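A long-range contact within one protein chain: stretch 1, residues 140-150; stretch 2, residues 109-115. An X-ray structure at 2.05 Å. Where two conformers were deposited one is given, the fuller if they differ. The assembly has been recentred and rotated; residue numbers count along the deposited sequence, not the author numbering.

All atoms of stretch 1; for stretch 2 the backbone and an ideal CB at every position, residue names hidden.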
# COMPACT_ATOMS: atom_id res chain seq x y z
N LYS A 140 -1.88 20.82 -1.03
CA LYS A 140 -2.60 21.60 -0.02
C LYS A 140 -3.75 20.84 0.62
O LYS A 140 -3.99 21.04 1.80
CB LYS A 140 -3.06 22.90 -0.63
CG LYS A 140 -1.81 23.80 -1.02
CD LYS A 140 -2.22 25.08 -1.70
CE LYS A 140 -1.12 26.14 -1.70
NZ LYS A 140 -1.75 27.50 -1.86
N THR A 141 -4.43 19.98 -0.16
CA THR A 141 -5.55 19.21 0.29
C THR A 141 -5.48 17.81 -0.35
O THR A 141 -4.62 17.53 -1.21
CB THR A 141 -6.93 19.82 -0.14
OG1 THR A 141 -7.02 19.71 -1.55
CG2 THR A 141 -7.09 21.25 0.32
N ALA A 142 -6.36 16.95 0.12
CA ALA A 142 -6.38 15.54 -0.26
C ALA A 142 -6.41 15.36 -1.77
O ALA A 142 -5.80 14.44 -2.28
CB ALA A 142 -7.59 14.79 0.44
N ASP A 143 -7.10 16.27 -2.46
CA ASP A 143 -7.22 16.25 -3.94
C ASP A 143 -5.99 16.65 -4.74
O ASP A 143 -6.00 16.55 -5.97
CB ASP A 143 -8.40 17.18 -4.36
CG ASP A 143 -9.72 16.42 -4.37
OD1 ASP A 143 -9.71 15.24 -3.90
OD2 ASP A 143 -10.72 16.95 -4.89
N ASP A 144 -4.95 17.12 -4.06
CA ASP A 144 -3.72 17.53 -4.73
C ASP A 144 -2.70 16.37 -4.78
O ASP A 144 -1.63 16.48 -5.41
CB ASP A 144 -3.08 18.70 -3.99
CG ASP A 144 -3.93 19.97 -3.98
OD1 ASP A 144 -4.76 20.17 -4.90
OD2 ASP A 144 -3.72 20.78 -3.05
N TYR A 145 -2.99 15.27 -4.10
CA TYR A 145 -2.09 14.14 -4.09
C TYR A 145 -2.22 13.27 -5.37
O TYR A 145 -3.19 13.41 -6.14
CB TYR A 145 -2.36 13.26 -2.88
CG TYR A 145 -1.86 13.84 -1.58
CD1 TYR A 145 -2.54 14.87 -0.95
CD2 TYR A 145 -0.70 13.32 -0.95
CE1 TYR A 145 -2.07 15.40 0.26
CE2 TYR A 145 -0.22 13.85 0.24
CZ TYR A 145 -0.90 14.90 0.83
OH TYR A 145 -0.44 15.38 2.03
N PRO A 146 -1.23 12.41 -5.62
CA PRO A 146 -1.29 11.53 -6.80
C PRO A 146 -2.40 10.48 -6.72
O PRO A 146 -2.88 10.00 -7.77
CB PRO A 146 0.09 10.86 -6.80
CG PRO A 146 0.98 11.85 -6.07
CD PRO A 146 0.08 12.32 -4.93
N THR A 147 -2.83 10.17 -5.50
CA THR A 147 -3.78 9.10 -5.27
C THR A 147 -4.95 9.70 -4.47
O THR A 147 -4.76 10.15 -3.34
CB THR A 147 -3.14 8.00 -4.51
OG1 THR A 147 -2.04 7.47 -5.24
CG2 THR A 147 -4.17 6.83 -4.23
N PHE A 148 -6.14 9.74 -5.07
CA PHE A 148 -7.34 10.27 -4.40
C PHE A 148 -8.60 9.58 -4.86
O PHE A 148 -8.57 8.70 -5.72
CB PHE A 148 -7.46 11.79 -4.55
CG PHE A 148 -7.56 12.27 -6.01
CD1 PHE A 148 -6.41 12.41 -6.79
CD2 PHE A 148 -8.79 12.60 -6.58
CE1 PHE A 148 -6.48 12.85 -8.10
CE2 PHE A 148 -8.87 13.03 -7.89
CZ PHE A 148 -7.72 13.17 -8.66
N GLN A 149 -9.72 9.94 -4.23
CA GLN A 149 -11.01 9.37 -4.58
C GLN A 149 -11.83 10.33 -5.42
O GLN A 149 -11.88 11.51 -5.10
CB GLN A 149 -11.80 9.06 -3.31
CG GLN A 149 -13.05 8.20 -3.53
CD GLN A 149 -13.83 7.98 -2.26
OE1 GLN A 149 -13.95 8.89 -1.45
NE2 GLN A 149 -14.36 6.76 -2.06
N PHE A 150 -12.48 9.83 -6.45
CA PHE A 150 -13.21 10.70 -7.39
C PHE A 150 -14.68 10.31 -7.35
O PHE A 150 -14.99 9.11 -7.32
CB PHE A 150 -12.65 10.48 -8.80
CG PHE A 150 -13.36 11.23 -9.88
CD1 PHE A 150 -13.51 12.61 -9.81
CD2 PHE A 150 -13.85 10.55 -10.98
CE1 PHE A 150 -14.16 13.32 -10.84
CE2 PHE A 150 -14.50 11.25 -12.03
CZ PHE A 150 -14.65 12.65 -11.96
N UNK A 109 -8.23 12.29 7.67
CA UNK A 109 -6.83 12.26 7.23
C UNK A 109 -6.60 13.38 6.24
O UNK A 109 -7.52 13.84 5.61
CB UNK A 109 -6.47 10.91 6.61
N UNK A 110 -5.36 13.77 6.07
CA UNK A 110 -5.04 14.84 5.14
C UNK A 110 -4.95 14.35 3.70
O UNK A 110 -4.92 15.15 2.78
CB UNK A 110 -3.72 15.50 5.54
N UNK A 111 -4.89 13.04 3.51
CA UNK A 111 -5.00 12.47 2.17
C UNK A 111 -5.81 11.17 2.25
O UNK A 111 -6.08 10.66 3.33
CB UNK A 111 -3.62 12.22 1.57
N UNK A 112 -6.17 10.64 1.10
CA UNK A 112 -7.03 9.51 1.06
C UNK A 112 -6.28 8.24 1.29
O UNK A 112 -5.21 8.00 0.69
CB UNK A 112 -7.78 9.45 -0.28
N UNK A 113 -6.88 7.41 2.15
CA UNK A 113 -6.47 6.00 2.39
C UNK A 113 -7.75 5.17 2.17
O UNK A 113 -8.75 5.33 2.89
CB UNK A 113 -5.89 5.79 3.79
N UNK A 114 -7.71 4.36 1.12
CA UNK A 114 -8.76 3.42 0.75
C UNK A 114 -8.70 2.19 1.61
O UNK A 114 -7.62 1.58 1.80
CB UNK A 114 -8.65 3.03 -0.73
N UNK A 115 -9.85 1.80 2.14
CA UNK A 115 -9.95 0.61 2.97
C UNK A 115 -11.01 -0.35 2.45
O UNK A 115 -11.90 0.03 1.68
CB UNK A 115 -10.26 1.00 4.42

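At position 109 the CA-to-CB bond runs sideways and nothing of stretch 1 lies within 5.5 Å of the ideal CB. The visible atoms therefore set almost no condition, and many polar or flexible side chains would do. The residue is Gln109, which makes no contact here.

Position 110 also points its CB sideways, but the ideal CB lies 4.8 Å from Tyr145 OH. What stretch 1 offers is a phenol oxygen beside otherwise open space, so a long polar or aliphatic chain would suit, as would a short residue that left the hydroxyl to solvent. Lys110 is found. Its chain leaves CB at chi1 p and is t thereafter, passing the phenol with CE 3.5 Å from Tyr145 OH; no hydrogen bond joins them. The backbone is more closely engaged: Lys110 O lies 3.4 Å from Ala142 CA and accepts a hydrogen bond from a water at 2.7 Å, which also donates a weak one to Lys140 O at 3.4 Å.

At position 111 the ideal CB is 3.8 Å from Tyr145 CE1 and 4.7 Å from Ala142 CA. Phi/psi of -142/170° is extended, and CB sits over an aromatic ring, which favours an apolar or aromatic residue without demanding a particular one. Tyr111 places its CB 3.6 Å from the centroid of the Tyr145 ring, 6° off the normal, a CH-pi contact over the face. With chi1 p, its own ring meets that of Tyr145 obliquely, centroids 5.2 Å apart and planes at 55°; the closest atoms are Tyr111 CD2 and Tyr145 CE2, at 3.6 Å.

Position 112 points toward stretch 1. Its ideal CB is 4.2 Å from Phe148 CA and 4.4 Å from both Thr147 O and Gln149 N, while Ala142 CB, Phe148 CB and Gln149 CB provide apolar surface beyond. A large flat side chain would use this space well; a long aliphatic one is also plausible. Tyr112 fills it, with 118 Å² covered, the most at any position in either stretch. Gln149 CB lies 3.9 Å from its ring centroid, 16° off the normal, while Tyr112 CD2 is 3.5 Å from Phe148 CB and Tyr112 CE2 is 3.7 Å from Ala142 CB. No direct hydrogen bond crosses between the stretches, so water supplies the polar links: one accepts from Tyr112 N at 2.9 Å and donates to Ala142 O at 2.6 Å and Thr147 O at 2.8 Å. Two others join Tyr112 OH to Gln149 OE1, and to Asp143 OD1 and Gln149 O.

Position 113 points away, leaving its identity unconstrained by stretch 1; it is Ile113.

Position 114 points sideways with no neighbour within 5.5 Å of its ideal CB, so only a long side chain could reach stretch 1. Phe114 does: its CZ lies 3.7 Å from Gln149 CB and 3.6 Å from Phe148 O, the latter at the ring edge.

Position 115 is out of reach, and Val115 makes no contact.

Stretch 2 (109-115) QKYYIFV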
# COMPACT_ATOMS: atom_id res chain seq x y z
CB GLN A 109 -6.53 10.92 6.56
CG GLN A 109 -6.79 9.73 7.44
CD GLN A 109 -5.70 9.51 8.47
OE1 GLN A 109 -4.60 10.03 8.39
NE2 GLN A 109 -6.02 8.71 9.45
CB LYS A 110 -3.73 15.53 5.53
CG LYS A 110 -2.49 14.76 5.16
CD LYS A 110 -1.23 15.44 5.65
CE LYS A 110 -0.05 14.55 5.39
NZ LYS A 110 1.16 15.11 5.99
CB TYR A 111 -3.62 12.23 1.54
CG TYR A 111 -2.69 11.36 2.37
CD1 TYR A 111 -2.94 9.99 2.54
CD2 TYR A 111 -1.53 11.89 2.96
CE1 TYR A 111 -2.09 9.19 3.28
CE2 TYR A 111 -0.66 11.10 3.75
CZ TYR A 111 -0.93 9.76 3.89
OH TYR A 111 -0.09 9.00 4.66
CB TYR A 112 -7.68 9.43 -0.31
CG TYR A 112 -8.82 10.41 -0.49
CD1 TYR A 112 -10.05 10.14 0.05
CD2 TYR A 112 -8.68 11.55 -1.24
CE1 TYR A 112 -11.12 10.97 -0.15
CE2 TYR A 112 -9.77 12.43 -1.44
CZ TYR A 112 -10.98 12.12 -0.88
OH TYR A 112 -12.08 12.92 -1.03
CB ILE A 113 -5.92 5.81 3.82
CG1 ILE A 113 -4.67 6.69 4.11
CG2 ILE A 113 -5.62 4.31 4.17
CD1 ILE A 113 -4.38 6.89 5.66
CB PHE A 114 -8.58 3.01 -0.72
CG PHE A 114 -8.94 4.08 -1.68
CD1 PHE A 114 -10.26 4.21 -2.11
CD2 PHE A 114 -7.99 4.98 -2.15
CE1 PHE A 114 -10.60 5.22 -3.02
CE2 PHE A 114 -8.34 5.97 -3.06
CZ PHE A 114 -9.65 6.09 -3.48
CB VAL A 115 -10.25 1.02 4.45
CG1 VAL A 115 -9.11 1.99 4.94
CG2 VAL A 115 -11.62 1.74 4.58
O HOH W 1 -4.14 17.75 2.78
O HOH W 2 -5.36 12.05 -1.34
O HOH W 3 -14.57 11.48 -1.95
O HOH W 4 -12.15 13.91 -3.99
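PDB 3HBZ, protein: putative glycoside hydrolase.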